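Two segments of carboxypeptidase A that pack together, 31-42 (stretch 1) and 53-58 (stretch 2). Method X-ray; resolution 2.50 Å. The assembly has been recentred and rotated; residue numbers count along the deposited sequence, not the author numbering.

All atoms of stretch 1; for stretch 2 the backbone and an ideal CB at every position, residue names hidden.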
# COMPACT_ATOMS: atom_id res chain seq x y z
N VAL A 31 -8.10 4.18 -23.11
CA VAL A 31 -9.53 4.17 -23.35
C VAL A 31 -10.03 5.59 -23.64
O VAL A 31 -9.59 6.54 -23.02
CB VAL A 31 -10.33 3.53 -22.18
CG1 VAL A 31 -10.00 2.04 -22.11
CG2 VAL A 31 -10.01 4.25 -20.89
N ALA A 32 -10.96 5.71 -24.57
CA ALA A 32 -11.51 7.01 -24.96
C ALA A 32 -12.78 7.36 -24.20
O ALA A 32 -12.97 8.51 -23.86
CB ALA A 32 -11.85 6.98 -26.45
N SER A 33 -13.69 6.42 -23.99
CA SER A 33 -14.94 6.69 -23.31
C SER A 33 -15.20 5.77 -22.12
O SER A 33 -14.43 4.87 -21.79
CB SER A 33 -16.10 6.55 -24.32
OG SER A 33 -16.09 5.16 -24.66
N MET A 34 -16.32 6.00 -21.44
CA MET A 34 -16.75 5.20 -20.30
C MET A 34 -17.13 3.78 -20.74
O MET A 34 -16.84 2.83 -20.03
CB MET A 34 -17.97 5.81 -19.60
CG MET A 34 -17.66 7.13 -18.91
SD MET A 34 -16.64 6.85 -17.44
CE MET A 34 -17.89 6.08 -16.38
N ASP A 35 -17.71 3.63 -21.91
CA ASP A 35 -18.11 2.39 -22.51
C ASP A 35 -16.94 1.41 -22.60
O ASP A 35 -17.07 0.22 -22.33
CB ASP A 35 -18.73 2.62 -23.90
CG ASP A 35 -19.37 1.37 -24.46
OD1 ASP A 35 -20.54 1.10 -24.06
OD2 ASP A 35 -18.71 0.71 -25.29
N GLN A 36 -15.76 1.92 -22.92
CA GLN A 36 -14.55 1.15 -22.99
C GLN A 36 -13.92 0.84 -21.63
O GLN A 36 -13.22 -0.17 -21.43
CB GLN A 36 -13.57 1.94 -23.88
CG GLN A 36 -14.05 2.10 -25.31
CD GLN A 36 -13.00 2.70 -26.23
OE1 GLN A 36 -12.83 2.31 -27.39
NE2 GLN A 36 -12.29 3.68 -25.65
N VAL A 37 -14.12 1.75 -20.65
CA VAL A 37 -13.65 1.52 -19.29
C VAL A 37 -14.20 0.22 -18.73
O VAL A 37 -13.49 -0.53 -18.07
CB VAL A 37 -14.00 2.68 -18.36
CG1 VAL A 37 -13.54 2.44 -16.94
CG2 VAL A 37 -13.34 3.98 -18.82
N LYS A 38 -15.48 -0.04 -18.96
CA LYS A 38 -16.19 -1.23 -18.54
C LYS A 38 -15.73 -2.42 -19.40
O LYS A 38 -15.38 -3.51 -18.94
CB LYS A 38 -17.70 -1.04 -18.71
CG LYS A 38 -18.67 -1.33 -17.60
CD LYS A 38 -18.44 -2.68 -16.93
CE LYS A 38 -19.21 -2.76 -15.61
NZ LYS A 38 -20.62 -2.30 -15.84
N LEU A 39 -15.65 -2.21 -20.70
CA LEU A 39 -15.24 -3.19 -21.67
C LEU A 39 -13.91 -3.82 -21.27
O LEU A 39 -13.78 -5.04 -21.14
CB LEU A 39 -15.06 -2.55 -23.05
CG LEU A 39 -14.86 -3.43 -24.27
CD1 LEU A 39 -16.04 -4.37 -24.53
CD2 LEU A 39 -14.66 -2.52 -25.50
N VAL A 40 -12.89 -2.98 -21.10
CA VAL A 40 -11.53 -3.42 -20.84
C VAL A 40 -11.41 -4.04 -19.47
O VAL A 40 -10.75 -5.08 -19.30
CB VAL A 40 -10.51 -2.27 -20.99
CG1 VAL A 40 -9.09 -2.68 -20.67
CG2 VAL A 40 -10.57 -1.72 -22.41
N HIS A 41 -12.13 -3.50 -18.51
CA HIS A 41 -12.10 -3.93 -17.12
C HIS A 41 -12.57 -5.36 -16.95
O HIS A 41 -11.84 -6.15 -16.36
CB HIS A 41 -12.95 -3.01 -16.23
CG HIS A 41 -12.87 -3.37 -14.78
ND1 HIS A 41 -11.77 -3.08 -14.00
CD2 HIS A 41 -13.76 -4.00 -13.96
CE1 HIS A 41 -11.99 -3.52 -12.77
NE2 HIS A 41 -13.20 -4.08 -12.72
N ASP A 42 -13.72 -5.71 -17.49
CA ASP A 42 -14.29 -7.04 -17.43
C ASP A 42 -13.40 -8.05 -18.16
O ASP A 42 -13.20 -9.17 -17.70
CB ASP A 42 -15.69 -7.05 -18.05
CG ASP A 42 -16.69 -6.20 -17.29
OD1 ASP A 42 -16.47 -5.96 -16.08
OD2 ASP A 42 -17.70 -5.79 -17.88
N UNK A 53 -2.66 -0.66 -13.04
CA UNK A 53 -3.42 0.58 -12.92
C UNK A 53 -4.61 0.57 -13.88
O UNK A 53 -4.48 0.17 -15.03
CB UNK A 53 -2.52 1.79 -13.19
N UNK A 54 -5.77 0.99 -13.41
CA UNK A 54 -6.97 1.01 -14.24
C UNK A 54 -6.93 2.07 -15.32
O UNK A 54 -6.50 3.21 -15.20
CB UNK A 54 -8.20 1.23 -13.36
N UNK A 55 -7.45 1.73 -16.49
CA UNK A 55 -7.62 2.64 -17.61
C UNK A 55 -8.82 3.57 -17.40
O UNK A 55 -9.88 3.12 -17.03
CB UNK A 55 -7.79 1.85 -18.91
N UNK A 56 -8.62 4.86 -17.67
CA UNK A 56 -9.68 5.85 -17.64
C UNK A 56 -9.35 6.94 -18.63
O UNK A 56 -8.16 7.24 -18.79
CB UNK A 56 -9.87 6.42 -16.23
N UNK A 57 -10.34 7.53 -19.30
CA UNK A 57 -10.09 8.62 -20.24
C UNK A 57 -9.24 9.74 -19.65
O UNK A 57 -9.55 10.30 -18.61
CB UNK A 57 -11.42 9.20 -20.73
N UNK A 58 -8.08 9.98 -20.26
CA UNK A 58 -7.14 10.99 -19.81
C UNK A 58 -5.95 10.47 -19.02
O UNK A 58 -4.97 11.16 -18.75
CB UNK A 58 -7.89 12.02 -18.95

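Stretch 1 enters as a loop and turns into a helix at Met 34, with Ser 33 at the N-cap position; stretch 2 runs past it without regular secondary structure. Position 53 has nothing of stretch 1 within 5.5 Å of its ideal CB, so many side chains would be compatible with this contact. The residue is Ser 53, whose OG is hydrogen-bonded elsewhere in the structure.

At position 54 the CA-to-CB bond points sideways, and the ideal CB again has no neighbour within 5.5 Å. A side chain of some length could nevertheless reach the ring of His 41, which offers a polar nitrogen, ND1. Asp, Asn, Glu or Gln would all be reasonable. The residue is Asp 54. With chi1 in the m well, the end of its side chain comes nearer than its CB, and His 41 ND1 donates a weak hydrogen bond to Asp 54 OD2, at 3.5 Å and with an N-H...O angle of 138°. The carboxylate oxygen lies at the edge of the imidazole, near its plane, where a ring nitrogen can direct its hydrogen.

Position 55 points toward stretch 1. Its ideal CB lies 3.8 Å from Val 31 CG2 and 5.0 Å from Val 40 CG1, an apolar setting that favours a small aliphatic side chain, although the visible atoms do not exclude a larger one. Ala 55 occupies it, and its CB packs 3.7 Å from Val 31 CG2. The backbone takes part as well, with Ala 55 O 3.7 Å from Val 37 CG1.

At position 56 the CA-to-CB bond points away, and phi/psi of -150/145 is an extended conformation that beta-branched residues readily adopt; Val, Ile or Thr would suit, among others. It is Val 56, with chi1 in the p well. Its backbone makes the closer approach: Val 56 N is 3.6 Å from Val 31 CG2, and a water bridges the stretches, accepting from Val 31 N at 2.9 Å and donating to Val 56 O at 3.0 Å.

Position 57 points sideways, its ideal CB 3.6 Å from Ala 32 O and 4.0 Å from Val 31 O. A phi of -51° permits proline, and a compact apolar group could also reach the valines. Pro 57 does so: its CD lies 3.6 Å from Val 37 CG2 and 3.8 Å from Val 31 CG2, while its CG is 3.5 Å from Ala 32 O. Pro 57 CA also makes a CA-H...O contact with Val 31 O at 3.5 Å.

Position 58, at phi/psi of 102/-13, would jam a CB against the preceding carbonyl oxygen. This calls for glycine, and Gly 58 is found.

Stretch 2 53-58: SDAVPG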
# COMPACT_ATOMS: atom_id res chain seq x y z
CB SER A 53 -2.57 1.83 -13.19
OG SER A 53 -1.87 1.62 -14.42
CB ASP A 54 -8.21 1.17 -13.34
CG ASP A 54 -8.55 -0.11 -12.58
OD1 ASP A 54 -8.33 -0.14 -11.35
OD2 ASP A 54 -9.04 -1.04 -13.28
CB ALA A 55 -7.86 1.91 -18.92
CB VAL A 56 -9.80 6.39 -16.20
CG1 VAL A 56 -8.77 7.48 -15.93
CG2 VAL A 56 -11.20 6.85 -15.87
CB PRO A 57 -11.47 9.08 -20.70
CG PRO A 57 -12.35 7.88 -20.47
CD PRO A 57 -11.78 7.21 -19.23
O HOH W 1 -6.84 5.94 -21.18
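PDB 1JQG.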